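Coat protein (Papaya mosaic virus, PDB 4DOX) forms the capsid of a flexible filamentous plant virus, in which many copies of this all-helical protein probably assemble around the genomic RNA. Local coordinates at residues Asn65-Asp69 with Arg118-Pro124; Ala111-Trp115 with Phe141-Val147. All coordinates share one frame; numbering follows the deposited sequence.

Contact 1 of 2, residues Asn65-Asp69 with Arg118-Pro124; sequences NFCYD and RTDKMAP
Arg118, the last residue of helix 111-118, reaches across to the C-terminal part of helix 56-70, where Asn65, Tyr68 and Asp69 receive it. Its CB lies beside the phenol end of Tyr68, 3.5 Å from CZ. The next carbon, CG, stands over one face of that ring in a CH-pi contact, and CD passes Asn65 OD1. Bends at chi2 (-91°) and chi3 (-49°) then fold the chain back. They turn the guanidinium so that Tyr68 CD2 lies over the centre of its face, 3.3 Å from Arg118 CZ, the two planes 52° apart. NE and NH2 together clasp Met122 O side-on, the NE bond being 2.8 Å. At the far end NH2 meets Asp69 OD1 at 2.7 Å and NH1 meets OD2 of the same carboxylate at 2.9 Å, an end-on salt bridge. NH1 also donates to Asn65 OD1 at 2.8 Å, from above the amide's carbonyl plane. Bonds on all three nitrogens thus fix the rotation of the group. Pro124 CD packs 3.2 Å from Tyr68 OH, and a water joins that hydroxyl to Thr119 OG1, which is also bonded to Trp115 O. Asp69 OD1 further accepts from Ala125 N. The arrangement is a bidentate Arg-Asp salt bridge between two helices of the all-helical coat protein fold, whose arginine also holds the following loop through Met122 O.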
loop_
_atom_site.group_PDB
_atom_site.type_symbol
_atom_site.label_atom_id
_atom_site.label_comp_id
_atom_site.label_asym_id
_atom_site.label_seq_id
_atom_site.Cartn_x
_atom_site.Cartn_y
_atom_site.Cartn_z
ATOM N N ASN A 65 -7.464 3.862 -3.135
ATOM C CA ASN A 65 -8.566 3.560 -4.006
ATOM C C ASN A 65 -8.243 3.951 -5.432
ATOM O O ASN A 65 -8.516 3.215 -6.361
ATOM C CB ASN A 65 -9.801 4.341 -3.570
ATOM C CG ASN A 65 -11.105 3.822 -4.227
ATOM O OD1 ASN A 65 -11.460 2.627 -4.130
ATOM N ND2 ASN A 65 -11.825 4.727 -4.870
ATOM N N PHE A 66 -7.661 5.132 -5.615
ATOM C CA PHE A 66 -7.440 5.642 -6.959
ATOM C C PHE A 66 -6.509 4.667 -7.664
ATOM O O PHE A 66 -6.727 4.344 -8.833
ATOM C CB PHE A 66 -6.818 7.046 -6.948
ATOM C CG PHE A 66 -6.379 7.491 -8.313
ATOM C CD1 PHE A 66 -7.246 8.196 -9.143
ATOM C CD2 PHE A 66 -5.119 7.135 -8.807
ATOM C CE1 PHE A 66 -6.841 8.563 -10.436
ATOM C CE2 PHE A 66 -4.712 7.504 -10.076
ATOM C CZ PHE A 66 -5.571 8.195 -10.903
ATOM N N CYS A 67 -5.492 4.188 -6.932
ATOM C CA CYS A 67 -4.481 3.254 -7.477
ATOM C C CYS A 67 -5.023 1.863 -7.730
ATOM O O CYS A 67 -4.579 1.182 -8.682
ATOM C CB CYS A 67 -3.250 3.205 -6.593
ATOM S SG CYS A 67 -2.361 4.783 -6.724
ATOM N N TYR A 68 -6.010 1.466 -6.913
ATOM C CA TYR A 68 -6.771 0.237 -7.137
ATOM C C TYR A 68 -7.356 0.174 -8.556
ATOM O O TYR A 68 -7.351 -0.915 -9.164
ATOM C CB TYR A 68 -7.865 0.084 -6.083
ATOM C CG TYR A 68 -8.657 -1.205 -6.141
ATOM C CD1 TYR A 68 -8.273 -2.309 -5.370
ATOM C CD2 TYR A 68 -9.807 -1.303 -6.930
ATOM C CE1 TYR A 68 -9.012 -3.501 -5.383
ATOM C CE2 TYR A 68 -10.559 -2.469 -6.969
ATOM C CZ TYR A 68 -10.178 -3.592 -6.196
ATOM O OH TYR A 68 -10.930 -4.796 -6.239
ATOM N N ASP A 69 -7.825 1.321 -9.091
ATOM C CA ASP A 69 -8.371 1.375 -10.484
ATOM C C ASP A 69 -7.270 1.664 -11.517
ATOM O O ASP A 69 -7.174 1.008 -12.560
ATOM C CB ASP A 69 -9.572 2.345 -10.617
ATOM C CG ASP A 69 -10.773 1.937 -9.718
ATOM O OD1 ASP A 69 -11.249 0.777 -9.856
ATOM O OD2 ASP A 69 -11.234 2.756 -8.843
ATOM N N ARG A 118 -13.436 -3.187 -1.653
ATOM C CA ARG A 118 -13.845 -3.314 -3.036
ATOM C C ARG A 118 -14.162 -4.749 -3.467
ATOM O O ARG A 118 -15.006 -4.934 -4.354
ATOM C CB ARG A 118 -12.778 -2.724 -3.947
ATOM C CG ARG A 118 -12.372 -1.279 -3.612
ATOM C CD ARG A 118 -13.193 -0.288 -4.346
ATOM N NE ARG A 118 -13.282 -0.603 -5.779
ATOM C CZ ARG A 118 -12.806 0.165 -6.762
ATOM N NH1 ARG A 118 -12.189 1.323 -6.492
ATOM N NH2 ARG A 118 -12.951 -0.233 -8.031
ATOM N N THR A 119 -13.509 -5.748 -2.871
ATOM C CA THR A 119 -13.699 -7.145 -3.265
ATOM C C THR A 119 -15.169 -7.636 -3.143
ATOM O O THR A 119 -15.840 -7.366 -2.134
ATOM C CB THR A 119 -12.775 -8.037 -2.475
ATOM O OG1 THR A 119 -11.444 -7.584 -2.687
ATOM C CG2 THR A 119 -12.897 -9.498 -2.884
ATOM N N ASP A 120 -15.643 -8.329 -4.193
ATOM C CA ASP A 120 -17.060 -8.729 -4.399
ATOM C C ASP A 120 -18.081 -7.563 -4.348
ATOM O O ASP A 120 -19.289 -7.809 -4.249
ATOM C CB ASP A 120 -17.489 -9.890 -3.462
ATOM C CG ASP A 120 -16.553 -11.099 -3.533
ATOM O OD1 ASP A 120 -15.934 -11.350 -4.587
ATOM O OD2 ASP A 120 -16.447 -11.816 -2.516
ATOM N N LYS A 121 -17.589 -6.319 -4.444
ATOM C CA LYS A 121 -18.437 -5.113 -4.530
ATOM C C LYS A 121 -18.228 -4.249 -5.778
ATOM O O LYS A 121 -19.187 -4.033 -6.509
ATOM C CB LYS A 121 -18.311 -4.253 -3.282
ATOM C CG LYS A 121 -18.934 -4.877 -2.061
ATOM C CD LYS A 121 -18.385 -4.202 -0.808
ATOM C CE LYS A 121 -18.474 -5.160 0.381
ATOM N NZ LYS A 121 -19.685 -4.954 1.240
ATOM N N MET A 122 -17.011 -3.726 -6.003
ATOM C CA MET A 122 -16.679 -3.017 -7.267
ATOM C C MET A 122 -15.262 -3.363 -7.742
ATOM O O MET A 122 -14.257 -2.835 -7.225
ATOM C CB MET A 122 -16.795 -1.474 -7.179
ATOM C CG MET A 122 -17.963 -0.831 -6.396
ATOM S SD MET A 122 -17.466 0.736 -5.465
ATOM C CE MET A 122 -19.039 1.286 -4.719
ATOM N N ALA A 123 -15.184 -4.222 -8.754
ATOM C CA ALA A 123 -13.904 -4.689 -9.305
ATOM C C ALA A 123 -12.992 -3.555 -9.852
ATOM O O ALA A 123 -13.459 -2.472 -10.155
ATOM C CB ALA A 123 -14.176 -5.701 -10.369
ATOM N N PRO A 124 -11.676 -3.805 -9.977
ATOM C CA PRO A 124 -10.896 -2.807 -10.692
ATOM C C PRO A 124 -11.576 -2.319 -12.000
ATOM O O PRO A 124 -11.952 -3.117 -12.872
ATOM C CB PRO A 124 -9.580 -3.558 -10.970
ATOM C CG PRO A 124 -9.393 -4.364 -9.829
ATOM C CD PRO A 124 -10.795 -4.833 -9.407
HETATM O O HOH W 1 -10.060 -6.777 -5.049
#

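Contact 2 of 2, residues Ala111-Trp115 with Phe141-Val147; sequences APIIW and FDFFDGV
Ala111 and Val147 lie at the centre of this buried contact, where the first turn of helix 111-118 meets a phenylalanine-rich loop. The close-packed part is at Ala111, whose CB faces the loop backbone at Phe143 O and Gly146 C, and at Pro112, whose CA is 4.4 Å from Val147 CA. Ala111 CB also touches the edge of the Phe143 ring at CD2. Beside it, Pro112 CG rests 3.4 Å from Val147 O. One turn on, with chi1 at 180°, the indole of Trp115 extends beside Phe144 and across Val147. Val147 CG1 stands over one face of the five-membered ring, 4.0 Å from its centroid in a CH-pi contact, while CG2 of the same valine reaches Trp115 CE3. Phe144 CE1 approaches Trp115 CZ3 at 3.7 Å; these two side chains run side by side with their ring planes 56° apart. Contacts are looser toward Ile114, where CG2 is 3.9 Å from Phe143 CE2 and 4.3 Å from Phe141 CE1. This part is buried too, for Asn65 and Tyr68 of helix 56-70 cover Ile114. The indole NE1 is bonded to Arg161 O, and helix 165-172 covers part of Trp115 and Phe144. Such a cluster of aromatic and aliphatic side chains is a hydrophobic core, here joining helix 111-118 to an irregular segment with one 3-10 turn.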
loop_
_atom_site.group_PDB
_atom_site.type_symbol
_atom_site.label_atom_id
_atom_site.label_comp_id
_atom_site.label_asym_id
_atom_site.label_seq_id
_atom_site.Cartn_x
_atom_site.Cartn_y
_atom_site.Cartn_z
ATOM N N ALA A 111 -3.104 -2.646 1.029
ATOM C CA ALA A 111 -3.798 -3.639 0.204
ATOM C C ALA A 111 -4.965 -4.335 0.959
ATOM O O ALA A 111 -6.080 -4.389 0.416
ATOM C CB ALA A 111 -2.838 -4.661 -0.415
ATOM N N PRO A 112 -4.740 -4.827 2.216
ATOM C CA PRO A 112 -5.851 -5.587 2.860
ATOM C C PRO A 112 -7.106 -4.754 3.125
ATOM O O PRO A 112 -8.211 -5.277 3.071
ATOM C CB PRO A 112 -5.231 -6.100 4.167
ATOM C CG PRO A 112 -3.778 -6.098 3.896
ATOM C CD PRO A 112 -3.512 -4.899 3.027
ATOM N N ILE A 113 -6.941 -3.457 3.360
ATOM C CA ILE A 113 -8.080 -2.600 3.637
ATOM C C ILE A 113 -8.894 -2.383 2.341
ATOM O O ILE A 113 -10.133 -2.430 2.358
ATOM C CB ILE A 113 -7.623 -1.241 4.144
ATOM C CG1 ILE A 113 -6.612 -1.342 5.301
ATOM C CG2 ILE A 113 -8.798 -0.417 4.527
ATOM C CD1 ILE A 113 -7.091 -2.180 6.467
ATOM N N ILE A 114 -8.209 -2.136 1.217
ATOM C CA ILE A 114 -8.920 -1.823 0.002
ATOM C C ILE A 114 -9.527 -3.118 -0.514
ATOM O O ILE A 114 -10.653 -3.116 -1.045
ATOM C CB ILE A 114 -8.066 -1.110 -1.064
ATOM C CG1 ILE A 114 -8.976 -0.451 -2.110
ATOM C CG2 ILE A 114 -7.072 -2.079 -1.726
ATOM C CD1 ILE A 114 -9.910 0.661 -1.570
ATOM N N TRP A 115 -8.829 -4.234 -0.290
ATOM C CA TRP A 115 -9.435 -5.545 -0.526
ATOM C C TRP A 115 -10.810 -5.634 0.157
ATOM O O TRP A 115 -11.801 -5.947 -0.491
ATOM C CB TRP A 115 -8.527 -6.645 -0.024
ATOM C CG TRP A 115 -9.075 -8.025 -0.218
ATOM C CD1 TRP A 115 -9.746 -8.784 0.718
ATOM C CD2 TRP A 115 -8.959 -8.849 -1.385
ATOM N NE1 TRP A 115 -10.065 -10.011 0.196
ATOM C CE2 TRP A 115 -9.604 -10.081 -1.094
ATOM C CE3 TRP A 115 -8.387 -8.662 -2.661
ATOM C CZ2 TRP A 115 -9.685 -11.138 -2.030
ATOM C CZ3 TRP A 115 -8.478 -9.708 -3.607
ATOM C CH2 TRP A 115 -9.116 -10.936 -3.269
ATOM N N PHE A 141 -5.314 -5.653 -9.627
ATOM C CA PHE A 141 -4.620 -4.450 -9.235
ATOM C C PHE A 141 -3.184 -4.768 -8.947
ATOM O O PHE A 141 -2.845 -5.914 -8.566
ATOM C CB PHE A 141 -5.298 -3.674 -8.097
ATOM C CG PHE A 141 -5.496 -4.438 -6.812
ATOM C CD1 PHE A 141 -4.831 -4.039 -5.650
ATOM C CD2 PHE A 141 -6.429 -5.494 -6.723
ATOM C CE1 PHE A 141 -5.038 -4.749 -4.429
ATOM C CE2 PHE A 141 -6.636 -6.176 -5.526
ATOM C CZ PHE A 141 -5.953 -5.806 -4.381
ATOM N N ASP A 142 -2.325 -3.769 -9.158
ATOM C CA ASP A 142 -0.905 -4.023 -9.129
ATOM C C ASP A 142 -0.252 -4.090 -7.761
ATOM O O ASP A 142 0.970 -4.163 -7.691
ATOM C CB ASP A 142 -0.144 -3.076 -10.057
ATOM C CG ASP A 142 -0.159 -1.626 -9.587
ATOM O OD1 ASP A 142 -0.499 -1.342 -8.416
ATOM O OD2 ASP A 142 0.201 -0.754 -10.405
ATOM N N PHE A 143 -1.023 -4.070 -6.679
ATOM C CA PHE A 143 -0.452 -4.322 -5.358
ATOM C C PHE A 143 -1.292 -5.336 -4.619
ATOM O O PHE A 143 -1.436 -5.286 -3.380
ATOM C CB PHE A 143 -0.310 -3.034 -4.543
ATOM C CG PHE A 143 -1.569 -2.232 -4.451
ATOM C CD1 PHE A 143 -2.004 -1.460 -5.543
ATOM C CD2 PHE A 143 -2.318 -2.221 -3.263
ATOM C CE1 PHE A 143 -3.178 -0.666 -5.456
ATOM C CE2 PHE A 143 -3.505 -1.446 -3.158
ATOM C CZ PHE A 143 -3.942 -0.666 -4.261
ATOM N N PHE A 144 -1.868 -6.244 -5.391
ATOM C CA PHE A 144 -2.628 -7.323 -4.852
ATOM C C PHE A 144 -1.748 -8.130 -3.909
ATOM O O PHE A 144 -2.266 -8.701 -2.928
ATOM C CB PHE A 144 -3.138 -8.167 -6.004
ATOM C CG PHE A 144 -3.562 -9.569 -5.627
ATOM C CD1 PHE A 144 -4.859 -9.824 -5.134
ATOM C CD2 PHE A 144 -2.687 -10.646 -5.802
ATOM C CE1 PHE A 144 -5.268 -11.117 -4.811
ATOM C CE2 PHE A 144 -3.082 -11.950 -5.475
ATOM C CZ PHE A 144 -4.369 -12.189 -4.980
ATOM N N ASP A 145 -0.430 -8.175 -4.176
ATOM C CA ASP A 145 0.499 -9.006 -3.375
ATOM C C ASP A 145 0.611 -8.532 -1.959
ATOM O O ASP A 145 1.302 -9.158 -1.153
ATOM C CB ASP A 145 1.936 -9.075 -3.962
ATOM C CG ASP A 145 2.481 -7.712 -4.443
ATOM O OD1 ASP A 145 3.449 -7.774 -5.248
ATOM O OD2 ASP A 145 1.956 -6.608 -4.062
ATOM N N GLY A 146 -0.048 -7.415 -1.671
ATOM C CA GLY A 146 -0.054 -6.838 -0.339
ATOM C C GLY A 146 -1.177 -7.406 0.501
ATOM O O GLY A 146 -1.124 -7.311 1.743
ATOM N N VAL A 147 -2.186 -8.000 -0.155
ATOM C CA VAL A 147 -3.417 -8.423 0.550
ATOM C C VAL A 147 -3.169 -9.434 1.686
ATOM O O VAL A 147 -3.740 -9.325 2.795
ATOM C CB VAL A 147 -4.487 -8.967 -0.397
ATOM C CG1 VAL A 147 -5.619 -9.619 0.385
ATOM C CG2 VAL A 147 -5.055 -7.849 -1.289
#

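After helices 18-23 and 36-48 the chain forms helix 56-70, which supplies the first segment of contact 1, then passes through helices 89-98 and 103-108 before entering helix 111-118. The start of that helix belongs to contact 2; its last residue and the following loop return to 65-69, closing contact 1 across 48 intervening residues. The chain then runs on to 141-147, which packs back on 111-115 and closes contact 2 over 25 residues. The two loops therefore cross. Their centres are about 10 Å apart and they touch directly: Tyr68 meets Phe141 and Ile114, and Asn65 meets Ile114. Together they tie helices 56-70 and 111-118 to the long irregular region preceding helix 165-172.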